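Local coordinates for membrane attack complex assembly inhibitor BGA71 (Borreliella bavariensis, PDB 6FMH), which inhibits assembly of the complement membrane attack complex and is an outer surface protein of a Lyme disease spirochaete, at residues I39-T44 with E81-L86; H92-K97 with Y179-Y184. All coordinates share one frame; numbering follows the deposited sequence.

From the N terminus, helix 12-36 leads into the turn at 40-43 and the short helix 43-46. Contact 1 joins this stretch to helix 73-88 and closes a loop that contains helix 55-68. The chain then passes almost at once into helix 90-123, whose first turns enter contact 2. Helix 127-163 follows, and contact 2 closes a second, longer loop when helix 173-183 returns to residues 92-97. The two loops lie in series, neither nested nor crossed. The contact centres are about 14 Å apart, and the contacts touch: Leu83 and Leu86 of helix 73-88 pack on Ser96, and Leu86 also meets His92 and Met180. Both contacts belong to one all-helical fold.

Contact 1: residues I39-T44 with E81-L86; sequences INFLAT and EILETL
Thr44 and Glu84 make the polar half of this contact. The Thr44 hydroxyl OG1 gives a hydrogen bond of 2.8 Å to Glu84 OE2. It meets OE2 from above the carboxylate, 59° out of its plane. Glu84 starts off to one side of the short helix. It has CG beside its backbone N (chi1 -78°) and an extended chain beyond it, which brings the carboxylate across to the threonine. Thr44 has OG1 beside its own backbone N (chi1 -57°), which turns the hydroxyl to the acid. The two backbones come close here, with Thr44 CA 7.0 Å from Glu84 CA. Both residues are partly exposed, so this bond lies near the surface.

The apolar half lies deeper. Phe41 and Leu83 are both buried. The side chain of Phe41 leaves its backbone heading away from residues 81-86, yet the far end of the ring comes nearer them. Its CZ comes 4.4 Å from Leu83 CD1, and the methyl meets the ring obliquely.

Backbone bonds shape the first segment. Asn40 to Ala43 form a type I beta turn, with Ala43 N 3.0 Å from Asn40 O. Leu42 then takes the N-cap position of helix 43-46.

Helix 43-46 and the turn before it lie against helix 73-88, where Phe41 also touches Ile76 and Lys80. Phe41 and Leu42 reach helix 55-68 at Ile65 and Ile61. Beyond Leu83 lies helix 90-123, met at Phe99 and Ile100, while Leu86 packs on helix 173-183.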
ATOM      1  N   ILE A  39      19.573   4.489 -15.592  1.00 37.66           N
ATOM      2  CA  ILE A  39      20.355   4.162 -14.379  1.00 43.70           C
ATOM      3  C   ILE A  39      19.752   2.897 -13.754  1.00 45.45           C
ATOM      4  O   ILE A  39      18.592   2.924 -13.347  1.00 57.98           O
ATOM      5  CB  ILE A  39      20.310   5.350 -13.379  1.00 48.88           C
ATOM      6  CG1 ILE A  39      21.151   5.175 -12.112  1.00 51.39           C
ATOM      7  CG2 ILE A  39      18.897   5.633 -12.909  1.00 50.43           C
ATOM      8  CD1 ILE A  39      21.551   6.530 -11.555  1.00 50.20           C
ATOM      9  N   ASN A  40      20.495   1.792 -13.739  1.00 38.84           N
ATOM     10  CA  ASN A  40      19.922   0.521 -13.272  1.00 33.93           C
ATOM     11  C   ASN A  40      20.554   0.283 -11.928  1.00 29.86           C
ATOM     12  O   ASN A  40      21.554  -0.439 -11.773  1.00 30.13           O
ATOM     13  CB  ASN A  40      20.097  -0.681 -14.243  1.00 40.72           C
ATOM     14  CG  ASN A  40      19.006  -1.780 -14.087  1.00 38.55           C
ATOM     15  OD1 ASN A  40      18.452  -1.985 -13.030  1.00 29.54           O
ATOM     16  ND2 ASN A  40      18.717  -2.487 -15.189  1.00 41.96           N
ATOM     17  N   PHE A  41      20.028   0.991 -10.947  1.00 26.03           N
ATOM     18  CA  PHE A  41      20.692   1.122  -9.646  1.00 23.07           C
ATOM     19  C   PHE A  41      21.036  -0.224  -9.049  1.00 21.29           C
ATOM     20  O   PHE A  41      22.123  -0.411  -8.499  1.00 25.18           O
ATOM     21  CB  PHE A  41      19.818   1.977  -8.708  1.00 23.30           C
ATOM     22  CG  PHE A  41      20.337   2.072  -7.306  1.00 23.19           C
ATOM     23  CD1 PHE A  41      21.667   2.456  -7.041  1.00 21.84           C
ATOM     24  CD2 PHE A  41      19.517   1.740  -6.243  1.00 22.66           C
ATOM     25  CE1 PHE A  41      22.151   2.495  -5.745  1.00 21.96           C
ATOM     26  CE2 PHE A  41      20.002   1.788  -4.937  1.00 23.09           C
ATOM     27  CZ  PHE A  41      21.324   2.152  -4.687  1.00 22.56           C
ATOM     28  N   LEU A  42      20.146  -1.182  -9.158  1.00 18.16           N
ATOM     29  CA  LEU A  42      20.374  -2.454  -8.523  1.00 16.83           C
ATOM     30  C   LEU A  42      20.587  -3.554  -9.532  1.00 16.80           C
ATOM     31  O   LEU A  42      20.391  -4.731  -9.221  1.00 17.41           O
ATOM     32  CB  LEU A  42      19.191  -2.809  -7.600  1.00 16.39           C
ATOM     33  CG  LEU A  42      18.972  -1.868  -6.404  1.00 15.27           C
ATOM     34  CD1 LEU A  42      17.641  -2.136  -5.773  1.00 15.66           C
ATOM     35  CD2 LEU A  42      20.042  -2.015  -5.355  1.00 15.28           C
ATOM     36  N   ALA A  43      21.027  -3.213 -10.724  1.00 17.44           N
ATOM     37  CA  ALA A  43      21.191  -4.230 -11.773  1.00 19.04           C
ATOM     38  C   ALA A  43      21.982  -5.422 -11.299  1.00 19.96           C
ATOM     39  O   ALA A  43      21.560  -6.566 -11.452  1.00 22.27           O
ATOM     40  CB  ALA A  43      21.873  -3.630 -12.996  1.00 19.24           C
ATOM     41  N   THR A  44      23.163  -5.155 -10.757  1.00 20.85           N
ATOM     42  CA  THR A  44      24.034  -6.208 -10.193  1.00 22.44           C
ATOM     43  C   THR A  44      23.347  -7.172  -9.205  1.00 20.02           C
ATOM     44  O   THR A  44      23.602  -8.382  -9.244  1.00 20.08           O
ATOM     45  CB  THR A  44      25.266  -5.564  -9.502  1.00 24.81           C
ATOM     46  OG1 THR A  44      25.986  -4.745 -10.449  1.00 26.16           O
ATOM     47  CG2 THR A  44      26.215  -6.615  -8.918  1.00 25.45           C
ATOM     48  N   GLU A  81      28.342   2.373  -7.129  1.00 19.59           N
ATOM     49  CA  GLU A  81      29.701   1.926  -7.250  1.00 20.45           C
ATOM     50  C   GLU A  81      30.166   1.278  -5.938  1.00 19.24           C
ATOM     51  O   GLU A  81      30.716   0.177  -5.931  1.00 18.37           O
ATOM     52  CB  GLU A  81      30.577   3.080  -7.698  1.00 23.37           C
ATOM     53  CG  GLU A  81      32.077   2.799  -7.732  1.00 27.51           C
ATOM     54  CD  GLU A  81      32.863   3.973  -8.301  1.00 31.65           C
ATOM     55  OE1 GLU A  81      32.402   4.506  -9.294  1.00 31.46           O
ATOM     56  OE2 GLU A  81      33.933   4.373  -7.780  1.00 35.62           O
ATOM     57  N   ILE A  82      29.929   1.958  -4.823  1.00 17.74           N
ATOM     58  CA  ILE A  82      30.222   1.406  -3.509  1.00 17.48           C
ATOM     59  C   ILE A  82      29.697  -0.037  -3.373  1.00 17.00           C
ATOM     60  O   ILE A  82      30.465  -0.963  -3.022  1.00 15.11           O
ATOM     61  CB  ILE A  82      29.605   2.238  -2.359  1.00 17.53           C
ATOM     62  CG1 ILE A  82      30.326   3.568  -2.244  1.00 16.33           C
ATOM     63  CG2 ILE A  82      29.763   1.464  -1.042  1.00 17.89           C
ATOM     64  CD1 ILE A  82      29.648   4.624  -1.419  1.00 16.45           C
ATOM     65  N   LEU A  83      28.422  -0.219  -3.691  1.00 15.43           N
ATOM     66  CA  LEU A  83      27.823  -1.520  -3.494  1.00 16.05           C
ATOM     67  C   LEU A  83      28.332  -2.544  -4.461  1.00 17.11           C
ATOM     68  O   LEU A  83      28.494  -3.690  -4.111  1.00 18.22           O
ATOM     69  CB  LEU A  83      26.306  -1.422  -3.557  1.00 15.53           C
ATOM     70  CG  LEU A  83      25.661  -0.594  -2.441  1.00 14.53           C
ATOM     71  CD1 LEU A  83      24.197  -0.491  -2.744  1.00 14.57           C
ATOM     72  CD2 LEU A  83      25.901  -1.181  -1.066  1.00 13.89           C
ATOM     73  N   GLU A  84      28.635  -2.120  -5.680  1.00 20.46           N
ATOM     74  CA  GLU A  84      29.165  -3.034  -6.700  1.00 20.91           C
ATOM     75  C   GLU A  84      30.624  -3.405  -6.495  1.00 19.38           C
ATOM     76  O   GLU A  84      31.037  -4.510  -6.779  1.00 19.50           O
ATOM     77  CB  GLU A  84      28.979  -2.439  -8.081  1.00 23.34           C
ATOM     78  CG  GLU A  84      27.558  -2.585  -8.572  1.00 26.35           C
ATOM     79  CD  GLU A  84      27.310  -1.920  -9.916  1.00 30.94           C
ATOM     80  OE1 GLU A  84      28.252  -1.365 -10.499  1.00 36.95           O
ATOM     81  OE2 GLU A  84      26.178  -2.001 -10.412  1.00 33.90           O
ATOM     82  N   THR A  85      31.412  -2.481  -5.988  1.00 18.56           N
ATOM     83  CA  THR A  85      32.743  -2.835  -5.501  1.00 18.28           C
ATOM     84  C   THR A  85      32.646  -3.978  -4.469  1.00 16.92           C
ATOM     85  O   THR A  85      33.322  -4.989  -4.602  1.00 15.77           O
ATOM     86  CB  THR A  85      33.393  -1.621  -4.837  1.00 19.43           C
ATOM     87  OG1 THR A  85      33.262  -0.483  -5.719  1.00 23.34           O
ATOM     88  CG2 THR A  85      34.848  -1.858  -4.487  1.00 18.88           C
ATOM     89  N   LEU A  86      31.814  -3.790  -3.446  1.00 16.39           N
ATOM     90  CA  LEU A  86      31.714  -4.735  -2.334  1.00 16.38           C
ATOM     91  C   LEU A  86      31.196  -6.069  -2.833  1.00 16.53           C
ATOM     92  O   LEU A  86      31.709  -7.119  -2.429  1.00 14.84           O
ATOM     93  CB  LEU A  86      30.793  -4.205  -1.215  1.00 16.39           C
ATOM     94  CG  LEU A  86      31.293  -3.017  -0.405  1.00 16.32           C
ATOM     95  CD1 LEU A  86      30.246  -2.468   0.555  1.00 15.83           C
ATOM     96  CD2 LEU A  86      32.547  -3.364   0.363  1.00 16.86           C
TER

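Contact 2: residues H92-K97 with Y179-Y184; sequences HRYTSK and YMKENY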
ATOM      1  N   HIS A  92      33.555  -9.734   0.647  1.00 26.32           N
ATOM      2  CA  HIS A  92      32.676  -8.710   1.182  1.00 25.15           C
ATOM      3  C   HIS A  92      31.307  -8.632   0.520  1.00 22.97           C
ATOM      4  O   HIS A  92      30.502  -7.765   0.869  1.00 20.59           O
ATOM      5  CB  HIS A  92      33.338  -7.340   1.072  1.00 26.21           C
ATOM      6  CG  HIS A  92      34.648  -7.254   1.772  1.00 25.79           C
ATOM      7  ND1 HIS A  92      35.776  -6.762   1.153  1.00 28.58           N
ATOM      8  CD2 HIS A  92      35.024  -7.612   3.019  1.00 24.64           C
ATOM      9  CE1 HIS A  92      36.791  -6.817   1.992  1.00 25.89           C
ATOM     10  NE2 HIS A  92      36.355  -7.311   3.136  1.00 24.48           N
ATOM     11  N   ARG A  93      31.026  -9.525  -0.420  1.00 22.22           N
ATOM     12  CA  ARG A  93      29.726  -9.499  -1.063  1.00 21.67           C
ATOM     13  C   ARG A  93      28.612  -9.318  -0.021  1.00 23.75           C
ATOM     14  O   ARG A  93      27.733  -8.476  -0.174  1.00 24.21           O
ATOM     15  CB  ARG A  93      29.490 -10.737  -1.906  1.00 19.55           C
ATOM     16  CG  ARG A  93      28.361 -10.505  -2.913  1.00 20.96           C
ATOM     17  CD  ARG A  93      28.014 -11.689  -3.825  1.00 20.12           C
ATOM     18  NE  ARG A  93      28.943 -11.618  -4.979  1.00 19.87           N
ATOM     19  CZ  ARG A  93      29.112 -12.479  -5.989  1.00 18.91           C
ATOM     20  NH1 ARG A  93      28.443 -13.602  -6.047  1.00 18.67           N
ATOM     21  NH2 ARG A  93      29.995 -12.209  -6.940  1.00 17.91           N
ATOM     22  N   TYR A  94      28.674 -10.107   1.050  1.00 26.03           N
ATOM     23  CA  TYR A  94      27.597 -10.171   2.036  1.00 26.75           C
ATOM     24  C   TYR A  94      27.259  -8.823   2.646  1.00 24.54           C
ATOM     25  O   TYR A  94      26.131  -8.554   3.015  1.00 25.10           O
ATOM     26  CB  TYR A  94      27.966 -11.167   3.148  1.00 30.19           C
ATOM     27  CG  TYR A  94      28.924 -10.620   4.176  1.00 34.23           C
ATOM     28  CD1 TYR A  94      30.291 -10.569   3.932  1.00 37.30           C
ATOM     29  CD2 TYR A  94      28.452 -10.108   5.377  1.00 43.37           C
ATOM     30  CE1 TYR A  94      31.171 -10.053   4.877  1.00 42.36           C
ATOM     31  CE2 TYR A  94      29.315  -9.584   6.339  1.00 49.18           C
ATOM     32  CZ  TYR A  94      30.681  -9.567   6.087  1.00 49.25           C
ATOM     33  OH  TYR A  94      31.525  -9.029   7.040  1.00 53.59           O
ATOM     34  N   THR A  95      28.273  -8.005   2.811  1.00 24.15           N
ATOM     35  CA  THR A  95      28.122  -6.699   3.375  1.00 22.07           C
ATOM     36  C   THR A  95      27.256  -5.796   2.490  1.00 24.17           C
ATOM     37  O   THR A  95      26.444  -5.010   3.009  1.00 27.30           O
ATOM     38  CB  THR A  95      29.503  -6.114   3.567  1.00 21.44           C
ATOM     39  OG1 THR A  95      30.256  -7.014   4.393  1.00 18.89           O
ATOM     40  CG2 THR A  95      29.418  -4.770   4.230  1.00 22.52           C
ATOM     41  N   SER A  96      27.366  -5.932   1.162  1.00 22.34           N
ATOM     42  CA  SER A  96      26.496  -5.196   0.267  1.00 20.98           C
ATOM     43  C   SER A  96      25.091  -5.691   0.431  1.00 20.25           C
ATOM     44  O   SER A  96      24.142  -4.924   0.480  1.00 19.88           O
ATOM     45  CB  SER A  96      26.952  -5.354  -1.202  1.00 22.55           C
ATOM     46  OG  SER A  96      27.049  -6.712  -1.586  1.00 24.92           O
ATOM     47  N   LYS A  97      24.937  -7.003   0.442  1.00 20.67           N
ATOM     48  CA  LYS A  97      23.602  -7.612   0.609  1.00 21.71           C
ATOM     49  C   LYS A  97      22.961  -7.231   1.925  1.00 21.54           C
ATOM     50  O   LYS A  97      21.788  -6.867   1.964  1.00 23.76           O
ATOM     51  CB  LYS A  97      23.689  -9.131   0.515  1.00 20.98           C
ATOM     52  CG  LYS A  97      23.547  -9.623  -0.876  1.00 21.48           C
ATOM     53  CD  LYS A  97      23.632 -11.138  -0.931  1.00 23.69           C
ATOM     54  CE  LYS A  97      23.744 -11.619  -2.353  1.00 24.93           C
ATOM     55  NZ  LYS A  97      24.722 -12.713  -2.515  1.00 26.83           N
ATOM     56  N   TYR A 179      34.226   0.230   6.945  1.00 11.97           N
ATOM     57  CA  TYR A 179      33.452   1.416   7.131  1.00 12.09           C
ATOM     58  C   TYR A 179      31.940   1.101   7.087  1.00 13.29           C
ATOM     59  O   TYR A 179      31.167   1.592   7.918  1.00 13.81           O
ATOM     60  CB  TYR A 179      33.839   2.428   6.064  1.00 10.92           C
ATOM     61  CG  TYR A 179      33.096   3.735   6.132  1.00 10.61           C
ATOM     62  CD1 TYR A 179      31.824   3.863   5.646  1.00 10.45           C
ATOM     63  CD2 TYR A 179      33.719   4.872   6.612  1.00 10.88           C
ATOM     64  CE1 TYR A 179      31.164   5.069   5.702  1.00 10.75           C
ATOM     65  CE2 TYR A 179      33.081   6.104   6.646  1.00 10.95           C
ATOM     66  CZ  TYR A 179      31.805   6.197   6.204  1.00 11.03           C
ATOM     67  OH  TYR A 179      31.148   7.395   6.297  1.00 11.45           O
ATOM     68  N   MET A 180      31.514   0.381   6.051  1.00 14.34           N
ATOM     69  CA  MET A 180      30.116   0.079   5.888  1.00 14.21           C
ATOM     70  C   MET A 180      29.649  -0.752   7.065  1.00 18.38           C
ATOM     71  O   MET A 180      28.556  -0.516   7.594  1.00 20.08           O
ATOM     72  CB  MET A 180      29.887  -0.666   4.598  1.00 12.41           C
ATOM     73  CG  MET A 180      30.089   0.163   3.339  1.00 11.38           C
ATOM     74  SD  MET A 180      29.184   1.684   3.166  1.00  9.42           S
ATOM     75  CE  MET A 180      27.578   1.168   2.978  1.00  9.18           C
ATOM     76  N   LYS A 181      30.496  -1.687   7.528  1.00 21.95           N
ATOM     77  CA  LYS A 181      30.169  -2.478   8.711  1.00 22.68           C
ATOM     78  C   LYS A 181      29.964  -1.606   9.979  1.00 23.98           C
ATOM     79  O   LYS A 181      29.017  -1.823  10.733  1.00 24.94           O
ATOM     80  CB  LYS A 181      31.267  -3.517   8.966  1.00 25.19           C
ATOM     81  CG  LYS A 181      31.023  -4.825   8.256  1.00 28.06           C
ATOM     82  CD  LYS A 181      32.102  -5.863   8.510  1.00 29.79           C
ATOM     83  CE  LYS A 181      33.330  -5.608   7.646  1.00 32.42           C
ATOM     84  NZ  LYS A 181      34.314  -6.739   7.687  1.00 35.85           N
ATOM     85  N   GLU A 182      30.883  -0.665  10.225  1.00 23.65           N
ATOM     86  CA  GLU A 182      30.894   0.129  11.463  1.00 25.58           C
ATOM     87  C   GLU A 182      29.826   1.277  11.476  1.00 23.24           C
ATOM     88  O   GLU A 182      29.450   1.789  12.547  1.00 20.82           O
ATOM     89  CB  GLU A 182      32.339   0.596  11.828  1.00 29.22           C
ATOM     90  CG  GLU A 182      33.359  -0.585  11.978  1.00 36.94           C
ATOM     91  CD  GLU A 182      32.927  -1.714  12.961  1.00 43.53           C
ATOM     92  OE1 GLU A 182      32.642  -1.387  14.131  1.00 47.54           O
ATOM     93  OE2 GLU A 182      32.868  -2.936  12.589  1.00 45.46           O
ATOM     94  N   ASN A 183      29.309   1.658  10.302  1.00 20.02           N
ATOM     95  CA  ASN A 183      28.355   2.759  10.230  1.00 17.17           C
ATOM     96  C   ASN A 183      26.959   2.298   9.929  1.00 17.32           C
ATOM     97  O   ASN A 183      26.030   3.087   9.886  1.00 17.14           O
ATOM     98  CB  ASN A 183      28.838   3.751   9.197  1.00 15.91           C
ATOM     99  CG  ASN A 183      30.121   4.384   9.617  1.00 15.54           C
ATOM    100  OD1 ASN A 183      30.137   5.286  10.501  1.00 16.55           O
ATOM    101  ND2 ASN A 183      31.202   4.026   8.949  1.00 14.63           N
ATOM    102  N   TYR A 184      26.814   1.015   9.636  1.00 18.18           N
ATOM    103  CA  TYR A 184      25.502   0.467   9.385  1.00 19.20           C
ATOM    104  C   TYR A 184      25.307  -0.835  10.123  1.00 19.96           C
ATOM    105  O   TYR A 184      24.890  -1.813   9.538  1.00 23.90           O
ATOM    106  CB  TYR A 184      25.306   0.354   7.859  1.00 18.79           C
ATOM    107  CG  TYR A 184      25.408   1.732   7.186  1.00 18.17           C
ATOM    108  CD1 TYR A 184      24.335   2.593   7.180  1.00 18.00           C
ATOM    109  CD2 TYR A 184      26.565   2.148   6.608  1.00 17.67           C
ATOM    110  CE1 TYR A 184      24.414   3.824   6.578  1.00 18.49           C
ATOM    111  CE2 TYR A 184      26.676   3.390   6.024  1.00 18.22           C
ATOM    112  CZ  TYR A 184      25.599   4.231   6.001  1.00 18.54           C
ATOM    113  OH  TYR A 184      25.704   5.476   5.367  1.00 17.94           O
TER
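Two helices of the all-helical fold meet here: the start of helix 90-123 and the C-terminal part of helix 173-183, the last helix of the chain. Their segments run in broadly the same direction, crossing at 41°, with axes 10.4 Å apart at closest approach. Thr95 and Lys181 mark the register, their CA atoms being 7.1 Å apart.

Thr95 fills the buried part. It directs its CB toward residues 179-184, and its methyl CG2, anti to the backbone N (OG1 at chi1 -57°), lies 4.1 Å from Met180 CB. The same methyl also meets Lys181 CG at 4.3 Å, in a direction roughly square to the first. Met180 turns its CB toward Thr95, and its chain then bends at chi2 and chi3. Its CG also packs against Leu86 of helix 73-88.

Tyr94 and Lys181 meet on the more exposed side. Their side chains cross at about a right angle. The phenol OH of Tyr94 lies 3.5 Å from Lys181 CD, and farther from the ammonium NZ. The lysine runs straight at first and bends at chi3 (-80°), which carries its outer part past the phenol oxygen. Thr95 OG1 lies over one face of the Tyr94 ring, displaced from its centre.

Further contacts join the same two parts of the fold. His92 touches Val173, Asp174 and Ala177 of helix 173-183. Tyr184 sets its ring edge-to-face with that of Phe99, farther along helix 90-123.

No hydrogen bond or salt bridge spans the two segments. The joint therefore rests on van der Waals contact, with a methyl inside and the aliphatic part of a lysine outside.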